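Local coordinates for cyclopenase asqI (Emericella nidulans, PDB 5YY3), which uses a single zinc ion to convert 4'-methoxycyclopenin into 4'-methoxyviridicatin with loss of methyl isocyanate, a ring contraction in the biosynthesis of aspoquinolone mycotoxins, at residues His218-Glu226 with Trp394-Tyr402. Numbering follows the deposited sequence.
Sequences HSQMVARYE and WRWYKHLQY
Val222 plugs into helix 391-410 as a knob into a hole formed by Trp394, Tyr397, Lys398 and Gln401, and this is where the two helices pack tightly. Its CG2 presses on Tyr397 CB at 3.5 Å, while CG1 lies against the amide end of Gln401. Beside it, the ring of Tyr225 lies over one indole face of Trp394, stacked on the five-membered ring with centroids 4.1 Å apart and planes 21° from parallel; near the rim of the opposite face stands CD2 of Tyr397, from its own helix. Trp394 CZ3 pushes edge-on to the backbone, 3.2 Å from Met221 O, while the indole NE1 is held by the carbonyl of Pro388. Both helices belong to the hemocyanin-type copper domain of the tyrosinase family, which in this enzyme binds zinc; segments 218-226 and 394-402 run at 122° to each other, and the packing reaches the zinc site. His218, a zinc ligand together with His186 and His190, forms an offset edge-to-face pair with Tyr397, His218 CD2 lying 3.5 Å from Tyr397 CD1. Leu400 CD1 lies over one face of the imidazole, and a hydrogen bond from ND1 to Phe214 O helps to fix the ring's rotation. The other flank is polar and looser, with one water in it, though only Ser219 there is partly exposed. Gln401, extended with CG anti to the backbone N (chi1 -170°), sends NE2 to Ser219 OG at 3.2 Å, OG lying nearly in the plane of the Gln401 amide; the water accepts from the same NE2 and reaches Glu226 OE1 weakly. The extended Lys398 meets Glu226 at about a right angle in a buried salt bridge, NZ 2.7 Å from OE2 on its syn side, somewhat out of the carboxylate plane, and NZ also bonds Val237 O.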
loop_
_atom_site.group_PDB
_atom_site.type_symbol
_atom_site.label_atom_id
_atom_site.label_comp_id
_atom_site.label_asym_id
_atom_site.label_seq_id
_atom_site.Cartn_x
_atom_site.Cartn_y
_atom_site.Cartn_z
ATOM N N HIS A 218 13.753 10.135 27.785
ATOM C CA HIS A 218 13.833 10.165 26.336
ATOM C C HIS A 218 14.046 8.783 25.723
ATOM O O HIS A 218 13.480 8.485 24.673
ATOM C CB HIS A 218 14.928 11.125 25.891
ATOM C CG HIS A 218 14.547 12.555 26.054
ATOM N ND1 HIS A 218 14.773 13.256 27.221
ATOM C CD2 HIS A 218 13.896 13.403 25.223
ATOM C CE1 HIS A 218 14.307 14.486 27.087
ATOM N NE2 HIS A 218 13.775 14.603 25.883
ATOM N N SER A 219 14.849 7.940 26.362
ATOM C CA SER A 219 15.042 6.581 25.843
ATOM C C SER A 219 13.780 5.744 25.980
ATOM O O SER A 219 13.488 4.881 25.159
ATOM C CB SER A 219 16.183 5.868 26.556
ATOM O OG SER A 219 16.266 4.529 26.096
ATOM N N GLN A 220 13.034 6.008 27.039
ATOM C CA GLN A 220 11.842 5.246 27.320
ATOM C C GLN A 220 10.727 5.684 26.333
ATOM O O GLN A 220 9.974 4.838 25.826
ATOM C CB GLN A 220 11.491 5.430 28.804
ATOM C CG GLN A 220 10.492 4.507 29.440
ATOM C CD GLN A 220 10.897 3.038 29.538
ATOM O OE1 GLN A 220 10.059 2.210 29.874
ATOM N NE2 GLN A 220 12.147 2.708 29.244
ATOM N N MET A 221 10.647 6.972 25.981
ATOM C CA MET A 221 9.620 7.328 24.995
ATOM C C MET A 221 10.001 6.846 23.576
ATOM O O MET A 221 9.123 6.464 22.809
ATOM C CB MET A 221 9.267 8.844 24.997
ATOM C CG MET A 221 10.348 9.880 25.125
ATOM S SD MET A 221 9.624 11.501 25.608
ATOM C CE MET A 221 8.704 10.965 27.043
ATOM N N VAL A 222 11.286 6.803 23.247
ATOM C CA VAL A 222 11.734 6.194 21.989
ATOM C C VAL A 222 11.387 4.685 21.896
ATOM O O VAL A 222 10.892 4.217 20.859
ATOM C CB VAL A 222 13.255 6.399 21.812
ATOM C CG1 VAL A 222 13.850 5.435 20.765
ATOM C CG2 VAL A 222 13.530 7.860 21.447
ATOM N N ALA A 223 11.639 3.922 22.961
ATOM C CA ALA A 223 11.271 2.501 22.963
ATOM C C ALA A 223 9.765 2.306 22.727
ATOM O O ALA A 223 9.346 1.439 21.973
ATOM C CB ALA A 223 11.692 1.844 24.277
ATOM N N ARG A 224 8.948 3.130 23.363
ATOM C CA ARG A 224 7.514 3.081 23.148
ATOM C C ARG A 224 7.101 3.508 21.715
ATOM O O ARG A 224 6.281 2.841 21.067
ATOM C CB ARG A 224 6.812 3.953 24.189
ATOM C CG ARG A 224 6.853 3.382 25.611
ATOM C CD ARG A 224 6.046 4.260 26.555
ATOM N NE ARG A 224 6.009 3.739 27.917
ATOM C CZ ARG A 224 5.053 2.941 28.379
ATOM N NH1 ARG A 224 4.064 2.560 27.579
ATOM N NH2 ARG A 224 5.093 2.503 29.627
ATOM N N TYR A 225 7.655 4.621 21.233
ATOM C CA TYR A 225 7.398 5.081 19.874
ATOM C C TYR A 225 7.785 4.044 18.822
ATOM O O TYR A 225 7.063 3.821 17.841
ATOM C CB TYR A 225 8.164 6.360 19.592
ATOM C CG TYR A 225 7.833 6.994 18.247
ATOM C CD1 TYR A 225 6.545 7.442 17.972
ATOM C CD2 TYR A 225 8.811 7.151 17.260
ATOM C CE1 TYR A 225 6.234 8.048 16.754
ATOM C CE2 TYR A 225 8.512 7.760 16.030
ATOM C CZ TYR A 225 7.212 8.198 15.789
ATOM O OH TYR A 225 6.870 8.811 14.599
ATOM N N GLU A 226 8.938 3.421 19.024
ATOM C CA GLU A 226 9.425 2.448 18.068
ATOM C C GLU A 226 8.573 1.198 18.138
ATOM O O GLU A 226 8.236 0.617 17.112
ATOM C CB GLU A 226 10.893 2.130 18.330
ATOM C CG GLU A 226 11.822 3.207 17.793
ATOM C CD GLU A 226 13.199 2.670 17.462
ATOM O OE1 GLU A 226 13.865 2.122 18.367
ATOM O OE2 GLU A 226 13.624 2.792 16.296
ATOM N N TRP A 394 11.750 12.879 17.118
ATOM C CA TRP A 394 11.875 11.481 17.503
ATOM C C TRP A 394 13.180 10.970 16.959
ATOM O O TRP A 394 13.816 10.117 17.576
ATOM C CB TRP A 394 10.666 10.655 17.019
ATOM C CG TRP A 394 9.477 10.992 17.856
ATOM C CD1 TRP A 394 8.521 11.921 17.582
ATOM C CD2 TRP A 394 9.176 10.477 19.162
ATOM N NE1 TRP A 394 7.614 11.990 18.617
ATOM C CE2 TRP A 394 7.996 11.110 19.599
ATOM C CE3 TRP A 394 9.779 9.524 19.993
ATOM C CZ2 TRP A 394 7.411 10.824 20.832
ATOM C CZ3 TRP A 394 9.197 9.239 21.207
ATOM C CH2 TRP A 394 8.017 9.883 21.616
ATOM N N ARG A 395 13.625 11.533 15.838
ATOM C CA ARG A 395 14.922 11.137 15.299
ATOM C C ARG A 395 16.042 11.705 16.187
ATOM O O ARG A 395 17.065 11.051 16.402
ATOM C CB ARG A 395 15.073 11.579 13.835
ATOM C CG ARG A 395 13.995 10.977 12.903
ATOM C CD ARG A 395 14.392 11.069 11.412
ATOM N NE ARG A 395 15.782 10.669 11.291
ATOM C CZ ARG A 395 16.541 10.879 10.226
ATOM N NH1 ARG A 395 16.027 11.472 9.145
ATOM N NH2 ARG A 395 17.816 10.490 10.253
ATOM N N TRP A 396 15.835 12.900 16.735
ATOM C CA TRP A 396 16.787 13.429 17.703
ATOM C C TRP A 396 16.741 12.633 19.024
ATOM O O TRP A 396 17.795 12.272 19.565
ATOM C CB TRP A 396 16.537 14.922 17.963
ATOM C CG TRP A 396 17.576 15.537 18.880
ATOM C CD1 TRP A 396 17.408 15.872 20.188
ATOM C CD2 TRP A 396 18.935 15.871 18.550
ATOM N NE1 TRP A 396 18.575 16.395 20.698
ATOM C CE2 TRP A 396 19.532 16.406 19.708
ATOM C CE3 TRP A 396 19.714 15.754 17.392
ATOM C CZ2 TRP A 396 20.860 16.836 19.749
ATOM C CZ3 TRP A 396 21.030 16.184 17.426
ATOM C CH2 TRP A 396 21.591 16.722 18.598
ATOM N N TYR A 397 15.544 12.353 19.545
ATOM C CA TYR A 397 15.438 11.554 20.778
ATOM C C TYR A 397 16.149 10.207 20.623
ATOM O O TYR A 397 16.802 9.739 21.555
ATOM C CB TYR A 397 13.983 11.306 21.177
ATOM C CG TYR A 397 13.117 12.537 21.408
ATOM C CD1 TYR A 397 13.670 13.769 21.761
ATOM C CD2 TYR A 397 11.736 12.459 21.260
ATOM C CE1 TYR A 397 12.853 14.893 21.972
ATOM C CE2 TYR A 397 10.918 13.569 21.464
ATOM C CZ TYR A 397 11.480 14.782 21.820
ATOM O OH TYR A 397 10.658 15.871 22.017
ATOM N N LYS A 398 16.054 9.580 19.452
ATOM C CA LYS A 398 16.745 8.299 19.301
ATOM C C LYS A 398 18.261 8.512 19.227
ATOM O O LYS A 398 19.026 7.634 19.625
ATOM C CB LYS A 398 16.260 7.510 18.078
ATOM C CG LYS A 398 16.891 6.108 18.028
ATOM C CD LYS A 398 16.154 5.154 17.108
ATOM C CE LYS A 398 16.968 3.882 16.862
ATOM N NZ LYS A 398 16.322 2.978 15.840
ATOM N N HIS A 399 18.696 9.682 18.751
ATOM C CA HIS A 399 20.120 10.034 18.817
ATOM C C HIS A 399 20.578 10.169 20.259
ATOM O O HIS A 399 21.606 9.615 20.624
ATOM C CB HIS A 399 20.417 11.333 18.070
ATOM C CG HIS A 399 21.843 11.784 18.189
ATOM N ND1 HIS A 399 22.913 10.989 17.831
ATOM C CD2 HIS A 399 22.374 12.957 18.613
ATOM C CE1 HIS A 399 24.038 11.646 18.031
ATOM N NE2 HIS A 399 23.740 12.843 18.503
ATOM N N LEU A 400 19.836 10.924 21.070
ATOM C CA LEU A 400 20.088 10.957 22.517
ATOM C C LEU A 400 20.199 9.543 23.086
ATOM O O LEU A 400 21.115 9.244 23.860
ATOM C CB LEU A 400 18.977 11.721 23.257
ATOM C CG LEU A 400 18.828 13.181 22.839
ATOM C CD1 LEU A 400 17.676 13.830 23.578
ATOM C CD2 LEU A 400 20.135 13.926 23.104
ATOM N N GLN A 401 19.271 8.666 22.689
ATOM C CA GLN A 401 19.279 7.291 23.190
ATOM C C GLN A 401 20.600 6.581 22.860
ATOM O O GLN A 401 21.052 5.702 23.611
ATOM C CB GLN A 401 18.107 6.496 22.616
ATOM C CG GLN A 401 17.913 5.128 23.263
ATOM C CD GLN A 401 17.042 4.198 22.423
ATOM O OE1 GLN A 401 17.354 3.917 21.255
ATOM N NE2 GLN A 401 15.945 3.713 23.013
ATOM N N TYR A 402 21.224 6.969 21.748
ATOM C CA TYR A 402 22.484 6.348 21.322
ATOM C C TYR A 402 23.585 6.542 22.370
ATOM O O TYR A 402 24.357 5.617 22.656
ATOM C CB TYR A 402 22.924 6.902 19.957
ATOM C CG TYR A 402 24.244 6.362 19.460
ATOM C CD1 TYR A 402 24.491 4.999 19.440
ATOM C CD2 TYR A 402 25.237 7.219 18.988
ATOM C CE1 TYR A 402 25.701 4.487 18.992
ATOM C CE2 TYR A 402 26.456 6.725 18.525
ATOM C CZ TYR A 402 26.682 5.356 18.530
ATOM O OH TYR A 402 27.879 4.846 18.070
HETATM O O HOH W 1 14.435 1.533 21.618
#